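Local structure of probable arabinosyltransferase B (Mycobacterium tuberculosis H37Rv, 7BVF) at residues 156-161 against 171-176. The protein transfers arabinose units at the mycobacterial membrane, polymerising them into the arabinan of cell-wall arabinogalactan. Residues are numbered along the deposited sequence; the frame is centred on the assembly and turned at random.
Sequences GTFANF and PLRSGF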
ATOM      1  N   GLY A 156       8.565  18.561 -37.353  1.00 31.80           N
ATOM      2  CA  GLY A 156       8.488  18.111 -38.729  1.00 31.80           C
ATOM      3  C   GLY A 156       9.144  16.772 -38.987  1.00 31.80           C
ATOM      4  O   GLY A 156      10.263  16.532 -38.531  1.00 31.80           O
ATOM      5  N   THR A 157       8.453  15.887 -39.699  1.00 31.04           N
ATOM      6  CA  THR A 157       9.006  14.588 -40.066  1.00 31.04           C
ATOM      7  C   THR A 157       8.603  14.227 -41.496  1.00 31.04           C
ATOM      8  O   THR A 157       8.150  13.120 -41.777  1.00 31.04           O
ATOM      9  CB  THR A 157       8.571  13.517 -39.068  1.00 31.04           C
ATOM     10  OG1 THR A 157       8.553  14.080 -37.754  1.00 31.04           O
ATOM     11  CG2 THR A 157       9.563  12.377 -39.073  1.00 31.04           C
ATOM     12  N   PHE A 158       8.747  15.167 -42.421  1.00 34.00           N
ATOM     13  CA  PHE A 158       8.219  15.009 -43.767  1.00 34.00           C
ATOM     14  C   PHE A 158       9.149  14.160 -44.637  1.00 34.00           C
ATOM     15  O   PHE A 158      10.315  13.947 -44.312  1.00 34.00           O
ATOM     16  CB  PHE A 158       7.982  16.387 -44.377  1.00 34.00           C
ATOM     17  CG  PHE A 158       7.456  17.385 -43.387  1.00 34.00           C
ATOM     18  CD1 PHE A 158       6.223  17.200 -42.794  1.00 34.00           C
ATOM     19  CD2 PHE A 158       8.201  18.489 -43.027  1.00 34.00           C
ATOM     20  CE1 PHE A 158       5.734  18.096 -41.877  1.00 34.00           C
ATOM     21  CE2 PHE A 158       7.713  19.394 -42.108  1.00 34.00           C
ATOM     22  CZ  PHE A 158       6.477  19.194 -41.533  1.00 34.00           C
ATOM     23  N   ALA A 159       8.611  13.677 -45.767  1.00 34.89           N
ATOM     24  CA  ALA A 159       9.275  12.637 -46.553  1.00 34.89           C
ATOM     25  C   ALA A 159       9.489  12.951 -48.029  1.00 34.89           C
ATOM     26  O   ALA A 159      10.322  12.282 -48.648  1.00 34.89           O
ATOM     27  CB  ALA A 159       8.501  11.319 -46.456  1.00 34.89           C
ATOM     28  N   ASN A 160       8.726  13.862 -48.632  1.00 40.79           N
ATOM     29  CA  ASN A 160       9.117  14.564 -49.857  1.00 40.79           C
ATOM     30  C   ASN A 160       9.811  13.733 -50.938  1.00 40.79           C
ATOM     31  O   ASN A 160      10.984  13.972 -51.230  1.00 40.79           O
ATOM     32  CB  ASN A 160      10.022  15.744 -49.494  1.00 40.79           C
ATOM     33  CG  ASN A 160      10.240  16.693 -50.658  1.00 40.79           C
ATOM     34  OD1 ASN A 160       9.553  16.614 -51.673  1.00 40.79           O
ATOM     35  ND2 ASN A 160      11.207  17.591 -50.517  1.00 40.79           N
ATOM     36  N   PHE A 161       9.137  12.750 -51.531  1.00 44.24           N
ATOM     37  CA  PHE A 161       9.711  12.089 -52.704  1.00 44.24           C
ATOM     38  C   PHE A 161       9.810  13.100 -53.841  1.00 44.24           C
ATOM     39  O   PHE A 161       8.792  13.498 -54.413  1.00 44.24           O
ATOM     40  CB  PHE A 161       8.880  10.890 -53.157  1.00 44.24           C
ATOM     41  CG  PHE A 161       8.872   9.725 -52.203  1.00 44.24           C
ATOM     42  CD1 PHE A 161       9.431   9.811 -50.945  1.00 44.24           C
ATOM     43  CD2 PHE A 161       8.325   8.518 -52.596  1.00 44.24           C
ATOM     44  CE1 PHE A 161       9.407   8.726 -50.088  1.00 44.24           C
ATOM     45  CE2 PHE A 161       8.309   7.434 -51.747  1.00 44.24           C
ATOM     46  CZ  PHE A 161       8.848   7.537 -50.494  1.00 44.24           C
ATOM     47  N   PRO A 171       3.688  17.366 -54.948  1.00 63.54           N
ATOM     48  CA  PRO A 171       4.910  16.587 -55.182  1.00 63.54           C
ATOM     49  C   PRO A 171       5.184  15.507 -54.133  1.00 63.54           C
ATOM     50  O   PRO A 171       6.317  15.328 -53.685  1.00 63.54           O
ATOM     51  CB  PRO A 171       5.999  17.663 -55.179  1.00 63.54           C
ATOM     52  CG  PRO A 171       5.468  18.710 -54.273  1.00 63.54           C
ATOM     53  CD  PRO A 171       3.982  18.722 -54.454  1.00 63.54           C
ATOM     54  N   LEU A 172       4.139  14.771 -53.755  1.00 56.30           N
ATOM     55  CA  LEU A 172       4.234  13.624 -52.848  1.00 56.30           C
ATOM     56  C   LEU A 172       5.074  13.939 -51.609  1.00 56.30           C
ATOM     57  O   LEU A 172       6.159  13.402 -51.403  1.00 56.30           O
ATOM     58  CB  LEU A 172       4.787  12.389 -53.562  1.00 56.30           C
ATOM     59  CG  LEU A 172       3.833  11.668 -54.506  1.00 56.30           C
ATOM     60  CD1 LEU A 172       4.540  10.531 -55.208  1.00 56.30           C
ATOM     61  CD2 LEU A 172       2.642  11.153 -53.720  1.00 56.30           C
ATOM     62  N   ARG A 173       4.546  14.836 -50.791  1.00 45.59           N
ATOM     63  CA  ARG A 173       5.129  15.114 -49.490  1.00 45.59           C
ATOM     64  C   ARG A 173       4.323  14.412 -48.404  1.00 45.59           C
ATOM     65  O   ARG A 173       3.216  13.925 -48.637  1.00 45.59           O
ATOM     66  CB  ARG A 173       5.182  16.620 -49.228  1.00 45.59           C
ATOM     67  CG  ARG A 173       6.298  17.037 -48.298  1.00 45.59           C
ATOM     68  CD  ARG A 173       6.612  18.505 -48.444  1.00 45.59           C
ATOM     69  NE  ARG A 173       7.824  18.874 -47.721  1.00 45.59           N
ATOM     70  CZ  ARG A 173       7.838  19.355 -46.483  1.00 45.59           C
ATOM     71  NH1 ARG A 173       6.703  19.525 -45.821  1.00 45.59           N
ATOM     72  NH2 ARG A 173       8.990  19.668 -45.906  1.00 45.59           N
ATOM     73  N   SER A 174       4.898  14.351 -47.212  1.00 39.55           N
ATOM     74  CA  SER A 174       4.227  13.769 -46.061  1.00 39.55           C
ATOM     75  C   SER A 174       4.178  14.780 -44.922  1.00 39.55           C
ATOM     76  O   SER A 174       4.539  15.948 -45.083  1.00 39.55           O
ATOM     77  CB  SER A 174       4.917  12.495 -45.604  1.00 39.55           C
ATOM     78  OG  SER A 174       4.571  12.241 -44.257  1.00 39.55           O
ATOM     79  N   GLY A 175       3.740  14.315 -43.757  1.00 37.19           N
ATOM     80  CA  GLY A 175       3.450  15.225 -42.669  1.00 37.19           C
ATOM     81  C   GLY A 175       3.800  14.718 -41.291  1.00 37.19           C
ATOM     82  O   GLY A 175       4.911  14.235 -41.060  1.00 37.19           O
ATOM     83  N   PHE A 176       2.838  14.812 -40.373  1.00 38.22           N
ATOM     84  CA  PHE A 176       3.030  14.545 -38.955  1.00 38.22           C
ATOM     85  C   PHE A 176       4.071  15.491 -38.373  1.00 38.22           C
ATOM     86  O   PHE A 176       5.199  15.077 -38.082  1.00 38.22           O
ATOM     87  CB  PHE A 176       3.419  13.086 -38.726  1.00 38.22           C
ATOM     88  CG  PHE A 176       2.430  12.111 -39.287  1.00 38.22           C
ATOM     89  CD1 PHE A 176       1.073  12.339 -39.160  1.00 38.22           C
ATOM     90  CD2 PHE A 176       2.856  10.973 -39.949  1.00 38.22           C
ATOM     91  CE1 PHE A 176       0.159  11.449 -39.676  1.00 38.22           C
ATOM     92  CE2 PHE A 176       1.946  10.080 -40.468  1.00 38.22           C
ATOM     93  CZ  PHE A 176       0.596  10.316 -40.332  1.00 38.22           C
TER
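Arg173 lays its guanidinium over one face of the Phe158 ring. Its side chain can be followed outward from the backbone of 171-176. CG stands anti to the backbone N (chi1 -152°) and passes Asn160, with Arg173 CG 4.1 Å from Asn160 CB. From CG the chain runs extended to NE, which comes near Phe158 CB. Arg173 CZ then sits 3.6 Å from both Phe158 CB and Phe158 CD2. NH1 reaches the ring near Phe158 CG and Phe158 CD2, offset toward the rim. NH2 approaches Phe158 CD2. The two planes are tilted 39° apart, so the guanidinium lies aslant on the ring rather than flat against it. In the other direction, Phe158 CB lies over the centre of the guanidinium face. Gly156 C covers the opposite face of the ring, and Gly175 CA is at its edge.

Both segments belong to the loop between helix 137-140 and strand 202-214, within the concanavalin-like domain. They run roughly antiparallel, and their chain directions differ by 150°, but neither forms a regular strand. Backbone bonding between the two segments is correspondingly sparse: Phe161 N gives a weak hydrogen bond to Leu172 O, at 3.1 Å. Asn160 CA adds a CA-H...O contact to the same oxygen, 3.5 Å from Leu172 O.

Between these points Ala159 CB meets Ser174 CB at 3.9 Å. The hydroxyl of Ser174 is engaged elsewhere, hydrogen-bonded to the carbonyl of Ile132 in strand 131-136. Ala159 and Thr157 also touch Ile132, while the Phe161 side chain packs on Leu133 and Val135 of that strand. At the Phe161 end of the pairing, Phe161 CB is 4.4 Å from Leu172 CB, and Leu172 also touches Leu164.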